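Local coordinates for protein lipase (Rhizopus chinensis, PDB 6A0W) that probably hydrolyses ester bonds of acylglycerols as a class 3 lipase of the alpha/beta-hydrolase superfamily, with an N-terminal segment that regulates its affinity for substrate, at residues Ala39-Leu44 against Ala257-Cys262; Thr125-Ser128 against Gly132-Val135; Ser141-Val146 against Leu179-Asp184. All blocks are in the same frame, centred on the assembly; numbering follows the deposited sequence.

Interaction 1: residues Ala39-Leu44 against Ala257-Cys262; sequences AQIKEL and ADVQIC. With SO4 (sulfate ion), chain B.
Ile41 and Val259 meet tip to tip and form the apolar part of this contact. CD1 of Ile41 lies 3.6 Å from CG2 of Val259. The neighbouring CG1 of Ile41 is almost as near the same methyl. The torsions explain the meeting. In Ile41, CG1 stands opposite the carbonyl carbon (chi1 -71°), and the chain then runs extended to CD1. In Val259, CG1 takes the place opposite the backbone N, and CG2 is the branch that meets the isoleucine. CD1 of Ile41 also comes within 4.2 Å of the carbonyl O of Ala257.

The second side-chain pair is Gln40 and Ile261. They cross at a slant, and CD1 of Ile261 lies against the amide end of the glutamine, 3.8 Å from OE1 of Gln40.

The contact joins helix 38-53 to strand 258-262 near one end of the large mixed sheet of the alpha/beta-hydrolase fold. It lies at the surface. Strand 258-262 is held between strands 33-35 and 248-252, with backbone bonds from Val259 to Ala36 and from Gln260 to Trp251. Cys262 forms a disulfide with Cys271.

The polar bonds lie around this apolar patch. NE2 of Gln40 donates to O3 of the sulfate ion at 2.9 Å, with a bent N-H...O angle of 144°. The ion probably comes from the crystallisation liquor. OE1 of Gln40 accepts from the backbone N of Thr37, so in this crystal both ends of the amide have partners, which favours this flip of the group. On the strand, NE2 of Gln260 donates to OD1 of Asp258 at 3.0 Å. The bond is fairly straight, and OD1 lies close to the amide plane of Gln260.

Interaction 2: residues Thr125-Ser128 against Gly132-Val135; sequences TDYS and GAKV
Tyr127 and Val135 cross at a slant on the antiparallel beta hairpin of strands 124-126 and 134-136. CD1 of Tyr127 lies 3.8 Å from CG1 of Val135. Ala133 sits at the ring edge, with its CB 3.9 Å from CB of Tyr127. CG of Tyr127 is anti to the backbone N (chi1 -171°), and the ring leads away from the hairpin. Its OH bonds to Gln187, and its ring meets Phe212 edge to face.

Asp126 and Lys134 form a non-hydrogen-bonded pair. Their side chains lie alongside each other and point the same way. NZ of Lys134 and OD1 of Asp126 form a salt bridge at 3.3 Å. The nitrogen comes from the syn side of the carboxylate, 33° out of its plane.

Thr125 and Val135 are the hydrogen-bonded pair. Each backbone N donates to the other's carbonyl O. The bond from Thr125 N to Val135 O is 2.9 Å long and nearly straight. The return bond, from Val135 N to Thr125 O, is 3.1 Å. Tyr127 N donates to Ala133 O at 2.9 Å, from above the carbonyl plane, 36° out of it.

Interaction 3: residues Ser141-Val146 against Leu179-Asp184; sequences SSYNQV and LLAGMD
Tyr143 carries this contact, lying between the two helices with Leu180 over one face of its ring and Asp184 at its edge.

CB of Leu180 makes a CH-pi contact, 4.3 Å from the centroid of the Tyr143 ring and 22° off the ring normal. It is shifted toward the rim, so its nearest ring atom is CG. The two side chains slide past each other in opposite directions, and CD1 of Leu180 comes back to 4.0 Å from CB of Tyr143. Ala181 approaches CE1 of Tyr143 obliquely, with its CA at 3.7 Å and its methyl CB at 3.9 Å. CG of Tyr143 points opposite the backbone N (chi1 -177°), which carries the ring across to the second helix.

One hydrogen bond links the two segments. OH of Tyr143 donates to OD2 of Asp184 at 2.6 Å, a short bond. It uses the anti lone pair of OD2, and OD2 lies in the plane of the ring. The carboxylate is turned almost square to that ring. OD1 of Asp184 forms a salt bridge with Arg188, so both oxygens of this buried acid have partners. The nearby positive charge would probably favour its ionised form. The tyrosine OH is also hydrogen-bonded to the OH of Tyr150, about two turns further along helix 137-160.

The axes of segments 141-146 and 179-184 approach to 10.7 Å and cross at -58°. Helices flank the central sheet in the alpha/beta-hydrolase fold, and this contact joins two of them, 137-160 and 173-188. Helix 173-188 follows the probable nucleophile elbow, whose GxSxG serine would be Ser172.

Interactions 2 and 3 lie on one side of the chain's centre and interaction 1 on the other. The centres of interactions 2 and 3 are 13 Å apart, and the two touch where Tyr127 packs on Met183 and Leu180. Strand 134-136 runs directly into helix 137-160, so the hairpin of interaction 2 leads into the helix pair of interaction 3. Both belong to the class 3 lipase region of the chain. Interaction 1 is about 32 Å from interaction 2 and 27 Å from interaction 3, centre to centre. Its two segments enclose both others along the chain. It thus brings an early helix against a late strand of the main sheet.

Interaction 1: residues Ala39-Leu44 against Ala257-Cys262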
loop_
_atom_site.group_PDB
_atom_site.type_symbol
_atom_site.label_atom_id
_atom_site.label_comp_id
_atom_site.label_asym_id
_atom_site.label_seq_id
_atom_site.Cartn_x
_atom_site.Cartn_y
_atom_site.Cartn_z
ATOM N N ALA A 39 -6.752 18.399 5.321
ATOM C CA ALA A 39 -6.827 17.381 6.381
ATOM C C ALA A 39 -6.635 15.942 5.849
ATOM O O ALA A 39 -5.923 15.174 6.474
ATOM C CB ALA A 39 -8.149 17.477 7.132
ATOM N N GLN A 40 -7.301 15.598 4.743
ATOM C CA GLN A 40 -7.162 14.288 4.100
ATOM C C GLN A 40 -5.748 14.060 3.596
ATOM O O GLN A 40 -5.141 13.040 3.902
ATOM C CB GLN A 40 -8.139 14.121 2.943
ATOM C CG GLN A 40 -9.596 14.023 3.367
ATOM C CD GLN A 40 -10.554 14.073 2.201
ATOM O OE1 GLN A 40 -10.508 14.979 1.368
ATOM N NE2 GLN A 40 -11.383 13.037 2.087
ATOM N N ILE A 41 -5.163 15.087 2.987
ATOM C CA ILE A 41 -3.770 15.018 2.531
ATOM C C ILE A 41 -2.840 14.763 3.711
ATOM O O ILE A 41 -1.894 13.976 3.623
ATOM C CB ILE A 41 -3.361 16.299 1.734
ATOM C CG1 ILE A 41 -4.048 16.312 0.375
ATOM C CG2 ILE A 41 -1.849 16.435 1.553
ATOM C CD1 ILE A 41 -4.035 17.676 -0.274
ATOM N N LYS A 42 -3.045 15.485 4.792
ATOM C CA LYS A 42 -2.222 15.265 5.962
ATOM C C LYS A 42 -2.285 13.814 6.449
ATOM O O LYS A 42 -1.301 13.235 6.915
ATOM C CB LYS A 42 -2.667 16.191 7.076
ATOM C CG LYS A 42 -1.734 16.208 8.272
ATOM C CD LYS A 42 -2.165 17.308 9.229
ATOM C CE LYS A 42 -0.975 17.967 9.904
ATOM N NZ LYS A 42 -0.897 17.554 11.330
ATOM N N GLU A 43 -3.465 13.225 6.388
ATOM C CA GLU A 43 -3.624 11.893 6.935
ATOM C C GLU A 43 -2.983 10.867 5.995
ATOM O O GLU A 43 -2.275 9.959 6.443
ATOM C CB GLU A 43 -5.109 11.618 7.181
ATOM C CG GLU A 43 -5.437 10.146 7.238
ATOM C CD GLU A 43 -6.903 9.928 7.465
ATOM O OE1 GLU A 43 -7.644 9.776 6.465
ATOM O OE2 GLU A 43 -7.274 9.899 8.646
ATOM N N LEU A 44 -3.139 11.064 4.686
ATOM C CA LEU A 44 -2.496 10.174 3.727
ATOM C C LEU A 44 -0.982 10.292 3.855
ATOM O O LEU A 44 -0.250 9.296 3.811
ATOM C CB LEU A 44 -2.911 10.492 2.295
ATOM C CG LEU A 44 -4.405 10.398 2.063
ATOM C CD1 LEU A 44 -4.727 11.076 0.730
ATOM C CD2 LEU A 44 -4.846 8.928 2.068
ATOM N N ALA A 257 -1.159 20.832 -3.000
ATOM C CA ALA A 257 -2.618 20.858 -2.849
ATOM C C ALA A 257 -3.376 20.108 -3.940
ATOM O O ALA A 257 -4.584 19.870 -3.798
ATOM C CB ALA A 257 -3.112 22.286 -2.745
ATOM N N ASP A 258 -2.730 19.819 -5.073
ATOM C CA ASP A 258 -3.470 19.206 -6.177
ATOM C C ASP A 258 -3.402 17.683 -6.018
ATOM O O ASP A 258 -2.691 17.012 -6.752
ATOM C CB ASP A 258 -2.984 19.672 -7.552
ATOM C CG ASP A 258 -3.854 19.169 -8.674
ATOM O OD1 ASP A 258 -4.927 18.640 -8.352
ATOM O OD2 ASP A 258 -3.497 19.305 -9.875
ATOM N N VAL A 259 -4.145 17.161 -5.035
ATOM C CA VAL A 259 -4.369 15.719 -4.861
ATOM C C VAL A 259 -5.826 15.393 -5.137
ATOM O O VAL A 259 -6.704 15.942 -4.491
ATOM C CB VAL A 259 -4.039 15.296 -3.425
ATOM C CG1 VAL A 259 -4.152 13.774 -3.286
ATOM C CG2 VAL A 259 -2.628 15.753 -3.030
ATOM N N GLN A 260 -6.102 14.587 -6.150
ATOM C CA GLN A 260 -7.483 14.337 -6.564
ATOM C C GLN A 260 -7.951 12.959 -6.062
ATOM O O GLN A 260 -7.257 11.952 -6.251
ATOM C CB GLN A 260 -7.600 14.375 -8.088
ATOM C CG GLN A 260 -7.376 15.767 -8.675
ATOM C CD GLN A 260 -8.304 16.825 -8.057
ATOM O OE1 GLN A 260 -9.510 16.614 -7.958
ATOM N NE2 GLN A 260 -7.739 17.921 -7.573
ATOM N N ILE A 261 -9.157 12.917 -5.503
ATOM C CA ILE A 261 -9.808 11.684 -5.090
ATOM C C ILE A 261 -10.861 11.217 -6.082
ATOM O O ILE A 261 -11.874 11.877 -6.340
ATOM C CB ILE A 261 -10.378 11.799 -3.670
ATOM C CG1 ILE A 261 -9.297 12.259 -2.731
ATOM C CG2 ILE A 261 -11.019 10.481 -3.191
ATOM C CD1 ILE A 261 -9.741 12.406 -1.280
ATOM N N CYS A 262 -10.614 10.062 -6.680
ATOM C CA CYS A 262 -11.643 9.386 -7.430
ATOM C C CYS A 262 -12.410 8.507 -6.443
ATOM O O CYS A 262 -11.929 7.443 -6.057
ATOM C CB CYS A 262 -11.054 8.577 -8.587
ATOM S SG CYS A 262 -10.444 9.571 -9.989
HETATM S S SO4 B . -11.626 9.905 4.279
HETATM O O1 SO4 B . -10.869 9.153 3.288
HETATM O O2 SO4 B . -10.736 10.601 5.199
HETATM O O3 SO4 B . -12.476 10.857 3.574
HETATM O O4 SO4 B . -12.472 8.996 5.038
#

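Interaction 2: residues Thr125-Ser128 against Gly132-Val135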
loop_
_atom_site.group_PDB
_atom_site.type_symbol
_atom_site.label_atom_id
_atom_site.label_comp_id
_atom_site.label_asym_id
_atom_site.label_seq_id
_atom_site.Cartn_x
_atom_site.Cartn_y
_atom_site.Cartn_z
ATOM N N THR A 125 -2.998 -17.450 -7.899
ATOM C CA THR A 125 -3.379 -18.574 -7.070
ATOM C C THR A 125 -4.808 -18.276 -6.617
ATOM O O THR A 125 -5.164 -17.112 -6.494
ATOM C CB THR A 125 -2.558 -18.611 -5.769
ATOM O OG1 THR A 125 -1.172 -18.605 -6.070
ATOM C CG2 THR A 125 -2.885 -19.865 -4.952
ATOM N N ASP A 126 -5.584 -19.309 -6.277
ATOM C CA ASP A 126 -6.898 -19.123 -5.690
ATOM C C ASP A 126 -6.797 -18.444 -4.347
ATOM O O ASP A 126 -5.932 -18.779 -3.550
ATOM C CB ASP A 126 -7.637 -20.452 -5.506
ATOM C CG ASP A 126 -8.149 -21.007 -6.816
ATOM O OD1 ASP A 126 -8.004 -20.352 -7.876
ATOM O OD2 ASP A 126 -8.722 -22.118 -6.786
ATOM N N TYR A 127 -7.717 -17.513 -4.102
ATOM C CA TYR A 127 -7.859 -16.899 -2.812
ATOM C C TYR A 127 -8.854 -17.695 -1.984
ATOM O O TYR A 127 -10.080 -17.609 -2.147
ATOM C CB TYR A 127 -8.266 -15.430 -2.993
ATOM C CG TYR A 127 -8.251 -14.609 -1.715
ATOM C CD1 TYR A 127 -7.071 -14.398 -0.973
ATOM C CD2 TYR A 127 -9.410 -14.022 -1.248
ATOM C CE1 TYR A 127 -7.095 -13.688 0.233
ATOM C CE2 TYR A 127 -9.428 -13.262 -0.079
ATOM C CZ TYR A 127 -8.275 -13.056 0.648
ATOM O OH TYR A 127 -8.365 -12.319 1.843
ATOM N N SER A 128 -8.341 -18.437 -1.020
ATOM C CA SER A 128 -9.145 -19.522 -0.452
ATOM C C SER A 128 -10.338 -19.028 0.387
ATOM O O SER A 128 -11.419 -19.585 0.281
ATOM C CB SER A 128 -8.261 -20.555 0.246
ATOM O OG SER A 128 -8.145 -20.260 1.611
ATOM N N GLY A 132 -13.824 -18.265 -6.319
ATOM C CA GLY A 132 -13.755 -17.474 -7.543
ATOM C C GLY A 132 -12.732 -16.329 -7.480
ATOM O O GLY A 132 -12.384 -15.760 -8.505
ATOM N N ALA A 133 -12.311 -15.951 -6.271
ATOM C CA ALA A 133 -11.371 -14.819 -6.111
ATOM C C ALA A 133 -9.965 -15.350 -6.249
ATOM O O ALA A 133 -9.708 -16.482 -5.863
ATOM C CB ALA A 133 -11.539 -14.137 -4.755
ATOM N N LYS A 134 -9.114 -14.588 -6.927
ATOM C CA LYS A 134 -7.730 -14.988 -7.171
ATOM C C LYS A 134 -6.816 -13.795 -6.880
ATOM O O LYS A 134 -7.206 -12.640 -7.112
ATOM C CB LYS A 134 -7.560 -15.416 -8.625
ATOM C CG LYS A 134 -8.328 -16.660 -9.053
ATOM C CD LYS A 134 -8.211 -16.797 -10.564
ATOM C CE LYS A 134 -8.695 -18.127 -11.125
ATOM N NZ LYS A 134 -9.676 -18.831 -10.255
ATOM N N VAL A 135 -5.656 -14.085 -6.299
ATOM C CA VAL A 135 -4.615 -13.097 -6.033
ATOM C C VAL A 135 -3.269 -13.549 -6.585
ATOM O O VAL A 135 -3.045 -14.734 -6.882
ATOM C CB VAL A 135 -4.498 -12.808 -4.535
ATOM C CG1 VAL A 135 -5.865 -12.410 -4.011
ATOM C CG2 VAL A 135 -4.022 -14.020 -3.784
#

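Interaction 3: residues Ser141-Val146 against Leu179-Asp184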
loop_
_atom_site.group_PDB
_atom_site.type_symbol
_atom_site.label_atom_id
_atom_site.label_comp_id
_atom_site.label_asym_id
_atom_site.label_seq_id
_atom_site.Cartn_x
_atom_site.Cartn_y
_atom_site.Cartn_z
ATOM N N SER A 141 2.010 -16.007 -1.480
ATOM C CA SER A 141 3.063 -16.810 -0.798
ATOM C C SER A 141 3.827 -16.026 0.242
ATOM O O SER A 141 4.024 -16.500 1.360
ATOM C CB SER A 141 4.092 -17.382 -1.778
ATOM O OG SER A 141 3.901 -16.839 -3.060
ATOM N N SER A 142 4.161 -14.782 -0.084
ATOM C CA SER A 142 4.849 -13.941 0.885
ATOM C C SER A 142 3.974 -13.692 2.103
ATOM O O SER A 142 4.431 -13.805 3.256
ATOM C CB SER A 142 5.313 -12.611 0.257
ATOM O OG SER A 142 6.066 -12.815 -0.911
ATOM N N TYR A 143 2.691 -13.429 1.851
ATOM C CA TYR A 143 1.776 -13.205 2.940
ATOM C C TYR A 143 1.750 -14.430 3.852
ATOM O O TYR A 143 1.759 -14.294 5.091
ATOM C CB TYR A 143 0.345 -12.846 2.452
ATOM C CG TYR A 143 -0.574 -12.547 3.617
ATOM C CD1 TYR A 143 -0.335 -11.447 4.417
ATOM C CD2 TYR A 143 -1.523 -13.466 4.029
ATOM C CE1 TYR A 143 -1.024 -11.226 5.577
ATOM C CE2 TYR A 143 -2.252 -13.260 5.193
ATOM C CZ TYR A 143 -1.992 -12.139 5.963
ATOM O OH TYR A 143 -2.639 -11.910 7.159
ATOM N N ASN A 144 1.618 -15.609 3.254
ATOM C CA ASN A 144 1.486 -16.830 4.069
ATOM C C ASN A 144 2.742 -17.140 4.904
ATOM O O ASN A 144 2.628 -17.742 5.971
ATOM C CB ASN A 144 1.076 -18.018 3.190
ATOM C CG ASN A 144 -0.410 -18.001 2.856
ATOM O OD1 ASN A 144 -1.205 -17.744 3.704
ATOM N ND2 ASN A 144 -0.764 -18.214 1.603
ATOM N N GLN A 145 3.892 -16.579 4.535
ATOM C CA GLN A 145 5.072 -16.602 5.414
ATOM C C GLN A 145 4.963 -15.636 6.575
ATOM O O GLN A 145 5.209 -16.003 7.726
ATOM C CB GLN A 145 6.360 -16.285 4.652
ATOM C CG GLN A 145 6.710 -17.256 3.534
ATOM C CD GLN A 145 6.953 -18.662 4.097
ATOM O OE1 GLN A 145 7.718 -18.837 5.062
ATOM N NE2 GLN A 145 6.133 -19.612 3.661
ATOM N N VAL A 146 4.544 -14.404 6.316
ATOM C CA VAL A 146 4.632 -13.394 7.378
ATOM C C VAL A 146 3.441 -13.400 8.329
ATOM O O VAL A 146 3.555 -12.893 9.478
ATOM C CB VAL A 146 4.895 -11.967 6.831
ATOM C CG1 VAL A 146 6.228 -11.947 6.090
ATOM C CG2 VAL A 146 3.761 -11.525 5.925
ATOM N N LEU A 179 -2.981 -4.968 2.093
ATOM C CA LEU A 179 -4.352 -5.253 1.707
ATOM C C LEU A 179 -4.704 -6.706 2.118
ATOM O O LEU A 179 -5.730 -6.957 2.738
ATOM C CB LEU A 179 -4.470 -5.143 0.192
ATOM C CG LEU A 179 -5.822 -5.530 -0.374
ATOM C CD1 LEU A 179 -6.905 -4.670 0.261
ATOM C CD2 LEU A 179 -5.833 -5.362 -1.888
ATOM N N LEU A 180 -3.762 -7.618 1.898
ATOM C CA LEU A 180 -3.982 -9.031 2.273
ATOM C C LEU A 180 -4.071 -9.192 3.781
ATOM O O LEU A 180 -5.029 -9.800 4.291
ATOM C CB LEU A 180 -2.900 -9.925 1.664
ATOM C CG LEU A 180 -2.893 -10.058 0.130
ATOM C CD1 LEU A 180 -1.654 -10.811 -0.379
ATOM C CD2 LEU A 180 -4.146 -10.744 -0.373
ATOM N N ALA A 181 -3.267 -8.419 4.495
ATOM C CA ALA A 181 -3.364 -8.433 5.930
ATOM C C ALA A 181 -4.706 -7.880 6.379
ATOM O O ALA A 181 -5.290 -8.355 7.368
ATOM C CB ALA A 181 -2.234 -7.633 6.568
ATOM N N GLY A 182 -5.114 -6.767 5.775
ATOM C CA GLY A 182 -6.363 -6.147 6.198
ATOM C C GLY A 182 -7.551 -7.094 5.989
ATOM O O GLY A 182 -8.415 -7.191 6.836
ATOM N N MET A 183 -7.599 -7.766 4.846
ATOM C CA MET A 183 -8.640 -8.766 4.596
ATOM C C MET A 183 -8.611 -9.990 5.563
ATOM O O MET A 183 -9.647 -10.334 6.173
ATOM C CB MET A 183 -8.562 -9.216 3.143
ATOM C CG MET A 183 -8.892 -8.131 2.126
ATOM S SD MET A 183 -10.537 -7.448 2.372
ATOM C CE MET A 183 -10.134 -6.013 3.354
ATOM N N ASP A 184 -7.410 -10.399 5.957
ATOM C CA ASP A 184 -7.241 -11.506 6.936
ATOM C C ASP A 184 -7.679 -11.094 8.331
ATOM O O ASP A 184 -8.409 -11.808 9.038
ATOM C CB ASP A 184 -5.756 -11.951 6.937
ATOM C CG ASP A 184 -5.536 -13.380 7.498
ATOM O OD1 ASP A 184 -6.499 -14.148 7.594
ATOM O OD2 ASP A 184 -4.403 -13.716 7.894
#